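Heterokaryon incompatibility protein s (Podospora anserina, PDB 2WVQ) forms a prion and, by interacting with het-S from incompatible cells, triggers the lethal reaction of heterokaryon incompatibility, its globular domain being dispensable for both. Local coordinates at residues Q99-S102 / K103-E106; A128-R131 / R132-L136; V167-F170 / V171-L174; S200-I203 / L204-A208. The protein carries 2 engineered substitutions. One frame throughout, in Å; residues are numbered along the deposited sequence. Where two conformers were deposited one is given.

Contact 1 of 4, residues Q99-S102 / K103-E106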
loop_
_atom_site.group_PDB
_atom_site.type_symbol
_atom_site.label_atom_id
_atom_site.label_comp_id
_atom_site.label_asym_id
_atom_site.label_seq_id
_atom_site.Cartn_x
_atom_site.Cartn_y
_atom_site.Cartn_z
ATOM N N GLN A 99 -1.999 8.513 5.253
ATOM C CA GLN A 99 -2.029 9.485 6.351
ATOM C C GLN A 99 -0.850 9.379 7.306
ATOM O O GLN A 99 -0.383 10.409 7.769
ATOM C CB GLN A 99 -3.367 9.514 7.129
ATOM C CG GLN A 99 -3.379 10.592 8.250
ATOM C CD GLN A 99 -4.747 11.173 8.583
ATOM O OE1 GLN A 99 -5.782 10.603 8.251
ATOM N NE2 GLN A 99 -4.749 12.312 9.266
ATOM N N LYS A 100 -0.353 8.163 7.586
ATOM C CA LYS A 100 0.883 8.003 8.375
ATOM C C LYS A 100 2.072 8.535 7.604
ATOM O O LYS A 100 2.940 9.190 8.185
ATOM C CB LYS A 100 1.149 6.543 8.744
ATOM C CG LYS A 100 0.133 5.963 9.677
ATOM C CD LYS A 100 0.429 4.523 9.921
ATOM C CE LYS A 100 -0.497 3.947 10.962
ATOM N NZ LYS A 100 -0.323 4.592 12.310
ATOM N N THR A 101 2.128 8.257 6.303
ATOM C CA THR A 101 3.154 8.853 5.434
ATOM C C THR A 101 3.113 10.391 5.437
ATOM O O THR A 101 4.158 11.073 5.627
ATOM C CB THR A 101 3.123 8.218 4.015
ATOM O OG1 THR A 101 3.354 6.821 4.164
ATOM C CG2 THR A 101 4.201 8.772 3.112
ATOM N N SER A 102 1.912 10.944 5.269
ATOM C CA SER A 102 1.699 12.390 5.317
ATOM C C SER A 102 2.124 12.993 6.677
ATOM O O SER A 102 2.775 14.022 6.712
ATOM C CB SER A 102 0.243 12.717 5.007
ATOM O OG SER A 102 -0.051 14.068 5.267
ATOM N N LYS A 103 1.744 12.344 7.774
ATOM C CA LYS A 103 2.064 12.793 9.123
ATOM C C LYS A 103 3.558 12.831 9.390
ATOM O O LYS A 103 4.041 13.712 10.110
ATOM C CB LYS A 103 1.312 11.969 10.169
ATOM C CG LYS A 103 0.006 12.677 10.640
ATOM C CD LYS A 103 -1.035 11.814 11.398
ATOM C CE LYS A 103 -0.435 10.912 12.500
ATOM N NZ LYS A 103 0.139 9.665 11.881
ATOM N N ARG A 104 4.281 11.883 8.788
ATOM C CA ARG A 104 5.726 11.802 8.907
ATOM C C ARG A 104 6.417 12.954 8.201
ATOM O O ARG A 104 7.459 13.459 8.678
ATOM C CB ARG A 104 6.241 10.457 8.394
ATOM C CG ARG A 104 6.024 9.334 9.375
ATOM C CD ARG A 104 6.915 8.152 9.076
ATOM N NE ARG A 104 6.887 7.676 7.682
ATOM C CZ ARG A 104 5.992 6.847 7.160
ATOM N NH1 ARG A 104 4.972 6.378 7.878
ATOM N NH2 ARG A 104 6.132 6.472 5.895
ATOM N N TYR A 105 5.822 13.385 7.090
ATOM C CA TYR A 105 6.267 14.581 6.377
ATOM C C TYR A 105 6.026 15.875 7.177
ATOM O O TYR A 105 6.952 16.722 7.291
ATOM C CB TYR A 105 5.603 14.665 5.008
ATOM C CG TYR A 105 6.156 15.761 4.143
ATOM C CD1 TYR A 105 7.234 15.529 3.294
ATOM C CD2 TYR A 105 5.605 17.044 4.178
ATOM C CE1 TYR A 105 7.746 16.563 2.494
ATOM C CE2 TYR A 105 6.094 18.063 3.386
ATOM C CZ TYR A 105 7.164 17.822 2.551
ATOM O OH TYR A 105 7.637 18.856 1.781
ATOM N N GLU A 106 4.795 16.027 7.694
ATOM C CA GLU A 106 4.385 17.149 8.535
ATOM C C GLU A 106 5.287 17.370 9.730
ATOM O O GLU A 106 5.524 18.489 10.092
ATOM C CB GLU A 106 2.998 16.931 9.117
ATOM C CG GLU A 106 1.825 17.316 8.258
ATOM C CD GLU A 106 0.513 16.815 8.872
ATOM O OE1 GLU A 106 -0.315 16.198 8.144
ATOM O OE2 GLU A 106 0.332 16.996 10.103
HETATM O O HOH W 1 -2.489 13.957 9.414
#

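Contact 2 of 4, residues A128-R131 / R132-L136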
loop_
_atom_site.group_PDB
_atom_site.type_symbol
_atom_site.label_atom_id
_atom_site.label_comp_id
_atom_site.label_asym_id
_atom_site.label_seq_id
_atom_site.Cartn_x
_atom_site.Cartn_y
_atom_site.Cartn_z
ATOM N N ALA A 128 -14.993 23.822 -12.201
ATOM C CA ALA A 128 -16.367 23.365 -12.501
ATOM C C ALA A 128 -16.479 21.827 -12.579
ATOM O O ALA A 128 -17.459 21.242 -12.093
ATOM C CB ALA A 128 -16.895 24.008 -13.761
ATOM N N LEU A 129 -15.479 21.188 -13.205
ATOM C CA LEU A 129 -15.398 19.734 -13.271
ATOM C C LEU A 129 -15.267 19.133 -11.860
ATOM O O LEU A 129 -15.996 18.199 -11.515
ATOM C CB LEU A 129 -14.268 19.277 -14.199
ATOM C CG LEU A 129 -14.580 18.536 -15.512
ATOM C CD1 LEU A 129 -16.028 18.714 -15.977
ATOM C CD2 LEU A 129 -13.590 18.844 -16.654
ATOM N N HIS A 130 -14.387 19.716 -11.048
ATOM C CA HIS A 130 -14.170 19.300 -9.663
ATOM C C HIS A 130 -15.494 19.338 -8.894
ATOM O O HIS A 130 -15.912 18.330 -8.313
ATOM C CB HIS A 130 -13.101 20.183 -9.005
ATOM C CG HIS A 130 -12.919 19.935 -7.537
ATOM N ND1 HIS A 130 -12.387 18.762 -7.026
ATOM C CD2 HIS A 130 -13.206 20.716 -6.470
ATOM C CE1 HIS A 130 -12.375 18.832 -5.707
ATOM N NE2 HIS A 130 -12.870 20.007 -5.345
ATOM N N ARG A 131 -16.174 20.481 -8.951
ATOM C CA ARG A 131 -17.469 20.624 -8.294
ATOM C C ARG A 131 -18.563 19.692 -8.828
ATOM O O ARG A 131 -19.285 19.117 -8.033
ATOM C CB ARG A 131 -17.890 22.085 -8.231
ATOM C CG ARG A 131 -17.021 22.830 -7.263
ATOM C CD ARG A 131 -16.947 24.299 -7.561
ATOM N NE ARG A 131 -16.147 24.937 -6.515
ATOM C CZ ARG A 131 -16.095 26.246 -6.267
ATOM N NH1 ARG A 131 -16.784 27.112 -7.000
ATOM N NH2 ARG A 131 -15.315 26.683 -5.282
ATOM N N ARG A 132 -18.637 19.515 -10.150
ATOM C CA ARG A 132 -19.555 18.549 -10.785
ATOM C C ARG A 132 -19.292 17.092 -10.342
ATOM O O ARG A 132 -20.218 16.365 -9.992
ATOM C CB ARG A 132 -19.480 18.672 -12.320
ATOM C CG ARG A 132 -20.124 17.514 -13.094
ATOM C CD ARG A 132 -20.356 17.863 -14.563
ATOM N NE ARG A 132 -21.623 18.570 -14.745
ATOM C CZ ARG A 132 -21.749 19.887 -14.907
ATOM N NH1 ARG A 132 -20.677 20.675 -14.927
ATOM N NH2 ARG A 132 -22.961 20.419 -15.054
ATOM N N LEU A 133 -18.028 16.669 -10.371
ATOM C CA LEU A 133 -17.650 15.316 -9.956
ATOM C C LEU A 133 -17.898 15.073 -8.482
ATOM O O LEU A 133 -18.369 13.994 -8.082
ATOM C CB LEU A 133 -16.188 15.029 -10.319
ATOM C CG LEU A 133 -15.621 14.220 -11.489
ATOM C CD1 LEU A 133 -16.513 13.917 -12.668
ATOM C CD2 LEU A 133 -14.333 14.909 -11.958
ATOM N N ASN A 134 -17.627 16.071 -7.656
ATOM C CA ASN A 134 -17.951 15.961 -6.241
ATOM C C ASN A 134 -19.485 15.883 -6.022
ATOM O O ASN A 134 -19.961 15.069 -5.248
ATOM C CB ASN A 134 -17.428 17.168 -5.466
ATOM C CG ASN A 134 -15.915 17.122 -5.190
ATOM O OD1 ASN A 134 -15.434 17.971 -4.469
ATOM N ND2 ASN A 134 -15.179 16.181 -5.783
ATOM N N ASP A 135 -20.231 16.739 -6.697
ATOM C CA ASP A 135 -21.679 16.826 -6.520
ATOM C C ASP A 135 -22.365 15.518 -6.854
ATOM O O ASP A 135 -23.265 15.104 -6.126
ATOM C CB ASP A 135 -22.268 17.952 -7.378
ATOM C CG ASP A 135 -22.043 19.332 -6.785
ATOM O OD1 ASP A 135 -22.380 20.323 -7.455
ATOM O OD2 ASP A 135 -21.553 19.438 -5.646
ATOM N N LEU A 136 -21.962 14.913 -7.967
ATOM C CA LEU A 136 -22.457 13.632 -8.459
ATOM C C LEU A 136 -22.329 12.506 -7.421
ATOM O O LEU A 136 -23.251 11.706 -7.240
ATOM C CB LEU A 136 -21.688 13.316 -9.742
ATOM C CG LEU A 136 -21.137 12.049 -10.396
ATOM C CD1 LEU A 136 -20.356 12.515 -11.583
ATOM C CD2 LEU A 136 -20.306 11.100 -9.574
#

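Contact 3 of 4, residues V167-F170 / V171-L174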
loop_
_atom_site.group_PDB
_atom_site.type_symbol
_atom_site.label_atom_id
_atom_site.label_comp_id
_atom_site.label_asym_id
_atom_site.label_seq_id
_atom_site.Cartn_x
_atom_site.Cartn_y
_atom_site.Cartn_z
ATOM N N VAL A 167 -6.781 2.304 -6.075
ATOM C CA VAL A 167 -8.273 2.411 -6.048
ATOM C C VAL A 167 -8.885 1.893 -7.351
ATOM O O VAL A 167 -9.877 1.170 -7.294
ATOM C CB VAL A 167 -8.840 3.805 -5.571
ATOM C CG1 VAL A 167 -10.388 3.915 -5.748
ATOM C CG2 VAL A 167 -8.502 4.066 -4.062
ATOM N N ALA A 168 -8.273 2.205 -8.495
ATOM C CA ALA A 168 -8.725 1.744 -9.816
ATOM C C ALA A 168 -8.698 0.226 -9.893
ATOM O O ALA A 168 -9.677 -0.393 -10.325
ATOM C CB ALA A 168 -7.874 2.362 -10.965
ATOM N N ARG A 169 -7.592 -0.369 -9.438
ATOM C CA ARG A 169 -7.464 -1.821 -9.367
ATOM C C ARG A 169 -8.462 -2.467 -8.399
ATOM O O ARG A 169 -9.024 -3.515 -8.695
ATOM C CB ARG A 169 -6.016 -2.275 -9.062
ATOM C CG ARG A 169 -4.951 -1.830 -10.094
ATOM C CD ARG A 169 -5.509 -1.678 -11.512
ATOM N NE ARG A 169 -5.037 -0.423 -12.104
ATOM C CZ ARG A 169 -5.691 0.310 -13.006
ATOM N NH1 ARG A 169 -6.893 -0.057 -13.444
ATOM N NH2 ARG A 169 -5.133 1.434 -13.461
ATOM N N PHE A 170 -8.712 -1.830 -7.264
ATOM C CA PHE A 170 -9.681 -2.359 -6.326
ATOM C C PHE A 170 -11.117 -2.317 -6.889
ATOM O O PHE A 170 -11.880 -3.237 -6.630
ATOM C CB PHE A 170 -9.605 -1.660 -4.969
ATOM C CG PHE A 170 -8.434 -2.093 -4.097
ATOM C CD1 PHE A 170 -7.644 -1.132 -3.443
ATOM C CD2 PHE A 170 -8.129 -3.436 -3.895
ATOM C CE1 PHE A 170 -6.591 -1.513 -2.605
ATOM C CE2 PHE A 170 -7.070 -3.815 -3.071
ATOM C CZ PHE A 170 -6.297 -2.850 -2.428
ATOM N N VAL A 171 -11.463 -1.264 -7.642
ATOM C CA VAL A 171 -12.789 -1.121 -8.251
ATOM C C VAL A 171 -12.910 -2.084 -9.450
ATOM O O VAL A 171 -14.016 -2.564 -9.726
ATOM C CB VAL A 171 -13.201 0.378 -8.561
ATOM C CG1 VAL A 171 -14.605 0.468 -9.189
ATOM C CG2 VAL A 171 -13.190 1.241 -7.317
ATOM N N ASP A 172 -11.791 -2.406 -10.118
ATOM C CA ASP A 172 -11.742 -3.517 -11.098
ATOM C C ASP A 172 -12.179 -4.826 -10.444
ATOM O O ASP A 172 -13.018 -5.551 -11.001
ATOM C CB ASP A 172 -10.339 -3.744 -11.693
ATOM C CG ASP A 172 -9.887 -2.632 -12.641
ATOM O OD1 ASP A 172 -8.683 -2.612 -13.009
ATOM O OD2 ASP A 172 -10.720 -1.777 -13.010
ATOM N N GLU A 173 -11.587 -5.139 -9.289
ATOM C CA GLU A 173 -11.915 -6.340 -8.504
ATOM C C GLU A 173 -13.397 -6.381 -8.073
ATOM O O GLU A 173 -14.060 -7.428 -8.193
ATOM C CB GLU A 173 -11.006 -6.430 -7.272
ATOM C CG GLU A 173 -9.763 -7.293 -7.434
ATOM C CD GLU A 173 -9.083 -7.601 -6.092
ATOM O OE1 GLU A 173 -9.131 -8.773 -5.633
ATOM O OE2 GLU A 173 -8.491 -6.669 -5.492
ATOM N N LEU A 174 -13.899 -5.245 -7.590
ATOM C CA LEU A 174 -15.304 -5.046 -7.167
ATOM C C LEU A 174 -16.299 -5.238 -8.296
ATOM O O LEU A 174 -17.351 -5.870 -8.110
ATOM C CB LEU A 174 -15.485 -3.633 -6.611
ATOM C CG LEU A 174 -15.727 -3.252 -5.154
ATOM C CD1 LEU A 174 -15.447 -4.341 -4.139
ATOM C CD2 LEU A 174 -15.042 -1.942 -4.786
#

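Contact 4 of 4, residues S200-I203 / L204-A208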
loop_
_atom_site.group_PDB
_atom_site.type_symbol
_atom_site.label_atom_id
_atom_site.label_comp_id
_atom_site.label_asym_id
_atom_site.label_seq_id
_atom_site.Cartn_x
_atom_site.Cartn_y
_atom_site.Cartn_z
ATOM N N SER A 200 -14.460 20.564 -21.687
ATOM C CA SER A 200 -14.587 19.792 -20.453
ATOM C C SER A 200 -14.641 18.276 -20.675
ATOM O O SER A 200 -14.118 17.503 -19.837
ATOM C CB SER A 200 -15.811 20.266 -19.645
ATOM O OG SER A 200 -15.626 21.598 -19.179
ATOM N N LEU A 201 -15.248 17.842 -21.786
ATOM C CA LEU A 201 -15.378 16.407 -22.096
ATOM C C LEU A 201 -14.040 15.740 -22.462
ATOM O O LEU A 201 -13.777 14.592 -22.070
ATOM C CB LEU A 201 -16.419 16.166 -23.184
ATOM C CG LEU A 201 -17.895 16.454 -22.890
ATOM C CD1 LEU A 201 -18.695 16.655 -24.186
ATOM C CD2 LEU A 201 -18.538 15.350 -22.061
ATOM N N THR A 202 -13.200 16.467 -23.197
ATOM C CA THR A 202 -11.834 16.023 -23.523
ATOM C C THR A 202 -11.006 15.849 -22.258
ATOM O O THR A 202 -10.227 14.904 -22.149
ATOM C CB THR A 202 -11.112 17.044 -24.410
ATOM O OG1 THR A 202 -11.980 17.418 -25.477
ATOM C CG2 THR A 202 -9.811 16.455 -24.984
ATOM N N ILE A 203 -11.184 16.773 -21.317
ATOM C CA ILE A 203 -10.520 16.724 -20.006
ATOM C C ILE A 203 -10.890 15.461 -19.204
ATOM O O ILE A 203 -10.016 14.799 -18.616
ATOM C CB ILE A 203 -10.785 18.034 -19.176
ATOM C CG1 ILE A 203 -9.980 19.201 -19.768
ATOM C CG2 ILE A 203 -10.455 17.820 -17.649
ATOM C CD1 ILE A 203 -10.234 20.538 -19.098
ATOM N N LEU A 204 -12.179 15.126 -19.181
ATOM C CA LEU A 204 -12.647 13.883 -18.525
ATOM C C LEU A 204 -12.149 12.622 -19.258
ATOM O O LEU A 204 -11.651 11.712 -18.630
ATOM C CB LEU A 204 -14.187 13.854 -18.430
ATOM C CG LEU A 204 -14.928 14.875 -17.573
ATOM C CD1 LEU A 204 -16.428 14.653 -17.787
ATOM C CD2 LEU A 204 -14.562 14.725 -16.063
ATOM N N LYS A 205 -12.323 12.584 -20.578
ATOM C CA LYS A 205 -11.748 11.544 -21.453
ATOM C C LYS A 205 -10.257 11.291 -21.114
ATOM O O LYS A 205 -9.863 10.146 -20.865
ATOM C CB LYS A 205 -11.919 11.929 -22.929
ATOM C CG LYS A 205 -11.676 10.798 -23.911
ATOM C CD LYS A 205 -11.358 11.325 -25.296
ATOM C CE LYS A 205 -10.838 10.205 -26.208
ATOM N NZ LYS A 205 -10.398 10.684 -27.560
ATOM N N ASP A 206 -9.454 12.364 -21.070
ATOM C CA ASP A 206 -8.026 12.260 -20.768
ATOM C C ASP A 206 -7.738 11.847 -19.322
ATOM O O ASP A 206 -6.978 10.907 -19.105
ATOM C CB ASP A 206 -7.302 13.573 -21.073
ATOM C CG ASP A 206 -7.171 13.850 -22.566
ATOM O OD1 ASP A 206 -7.308 12.919 -23.396
ATOM O OD2 ASP A 206 -6.923 15.024 -22.912
ATOM N N ALA A 207 -8.324 12.554 -18.351
ATOM C CA ALA A 207 -8.061 12.290 -16.916
ATOM C C ALA A 207 -8.561 10.929 -16.441
ATOM O O ALA A 207 -7.936 10.330 -15.578
ATOM C CB ALA A 207 -8.622 13.416 -16.025
ATOM N N ALA A 208 -9.667 10.437 -17.028
ATOM C CA ALA A 208 -10.178 9.104 -16.708
ATOM C C ALA A 208 -9.274 7.988 -17.238
ATOM O O ALA A 208 -9.398 6.840 -16.822
ATOM C CB ALA A 208 -11.628 8.914 -17.170
#

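Contact 1 of 4, residues Q99-S102 / K103-E106
Helix 79-108 continues unbroken from Q99-S102 into K103-E106, each N-H of K103, R104, Y105 and E106 bonding to the carbonyl four residues back, most nearly straight (169°) where E106 N meets S102 O. R104 N also makes a weak second bond to T101 O, at 3.3 Å.

The side chains sort by their surroundings. R104 bends at chi3 (-51°), which folds its guanidinium back over the preceding turn and lays one face against T101 CA, 3.6 Å from the plane. Its NH2 then lies 3.3 Å from T101 OG1, while NH1 packs 3.9 Å from K100 CB. Arginine suits the place because it can serve several partners on the second subunit: NH1 goes to E90 and S86, NE to E173. T101 OG1 has two acceptors, E90 of the second subunit and S97 O in its own helix, which must share its one proton.

On the next face, K103 curls back at chi3 and chi4. Its CD slants across Q99 CG at 4.1 Å, an aliphatic contact, and its NZ comes within 4.0 Å of K100 CA. K103 NZ and K100 NZ, 5.1 Å apart, would probably repel mildly, but K100 NZ pairs with E89 of the second subunit. Q99 was modelled in two conformers, so the bonds from its NE2 to T150 OG1 and to a water 2.8 Å away, itself only weakly bound to E106 OE1, are less certain.

Small, buried S102 turns OG to A153 O of strand 152-154, Y105 stacks on Y155, and the R104 side of the helix faces the second subunit.

Contact 2 of 4, residues A128-R131 / R132-L136
The carboxamide of N134 sits over one face of the H130 ring, a turn apart in helix 124-140. Its OD1 lies 3.4 Å from H130 CE1 and equally far from H130 NE2, but from above the ring, at an angle poor for a hydrogen bond; ring and amide planes are 66° apart. N134 CG is turned beside its own backbone N (chi1 -77°), which brings the amide back against the H130 carbonyl, with CG 3.3 Å from H130 O. That same carbonyl receives N134 N at 2.9 Å.

Next along, D135 folds in the same manner. Its OD2 comes 3.3 Å from R131 O, acceptor against acceptor, while D135 N bonds to that same oxygen. R132 and L133 add packing of their CB atoms on the carbonyls of A128 and L129.

In the second shell, D50 probably helps to position both ring and amide, bonding to H130 ND1 through one oxygen and weakly to N134 ND2 through the other; its negative charge would probably raise the pKa of the histidine. R131, long enough to reach out from an exposed position, pairs with D119.

L129 and L133 form the apolar side, where buried leucines suit. L129 packs on L47 of helix 42-62 and L133 on I51, while both also meet helix 198-207, and the three helices pack together round these two leucines.

Contact 3 of 4, residues V167-F170 / V171-L174
R169 and D172 run side by side and close a salt bridge, NH1 to OD1 at 3.1 Å. In the arginine, chi2 (-30°) and chi3 (134°) both lie away from staggered values, so this exposed chain may be only approximately placed; as modelled, it curls back until its guanidinium lies with one face over A168 CB. The carboxylate oxygen sits at the guanidinium edge, practically in its plane, and is met on its syn side, though 29° out of the carboxylate plane. Both groups have second partners that help fix them: R169 NH2 bonds to G210 O, and D172 OD2 pairs with R55.

F170 and E173 lie alongside each other as well. The carboxylate is nearly coplanar with the ring and touches its electropositive edge, E173 OE2 to F170 CD2 at 3.6 Å, a sensible place for an anion beside a phenyl group. E173 OE1 goes on to R104 of the second subunit, which also packs on F170.

V167 and V171 are compact and branched; V167 CG1 meets V171 CG2 at 4.2 Å, and both residues face helix 42-62, as L174 does.

Such an amphipathic helix, with aliphatic residues turned inward and ion pairs along its flank, is characteristic of a helical bundle, here the HeLo domain, with E173 contributing to its dimer interface.

Contact 4 of 4, residues S200-I203 / L204-A208
S200 and L204 are joined by the i to i+4 backbone bond that opens this piece of an amphipathic helix, 198-207, in the helical HeLo domain. L204 CG also lies 3.6 Å from S200 O, while the buried hydroxyl of S200 is satisfied by D197.

L201 O receives K205 N at 2.9 Å in an almost straight bond (171°). The buried side chain of L201 packs on helix 213-224, and the extended K205 side chain touches A219 and I223 of that helix, as its methylenes allow.

T202 faces outward and divides its branches. OG1 sits beside the backbone N (chi1 -48°) and bonds to E198 O, one turn back; CG2 is thereby turned forward, 3.8 Å from D206 OD2, with the two side chains pointing the same way. Exposed D206 lies over the T202 carbonyl. Its OD2 is 3.4 Å from T202 O, two acceptors that do not bond; D206 N bonds to that oxygen.

I203 turns its branched chain to L47, I125 and L129, the hydrophobic side of the helix. Near the helix end a small residue allows close approach to I51 of helix 42-62: A207 sends its N to I203 O at 2.8 Å and rests its CB 3.3 Å from that oxygen.

In the fold
All four contacts are successive turns of single helices, yet their chemistry follows their place. Contact 3 is the most buried, about 11 Å from the chain centre, whereas contact 1 lies farthest out, at about 21 Å, and is the most polar. These two share the second subunit: each contributes charges to the dimer interface, basic from contact 1, acidic from contact 3. Contacts 2 and 4 touch no other chain, but they touch each other, L129 packing on I203 and L204, and L133 on L204, with L129 CD2 3.4 Å from I203 CG2. Contacts 2, 3 and 4 all pack on helix 42-62; contacts 2 and 3 lie on opposite sides of the chain centre.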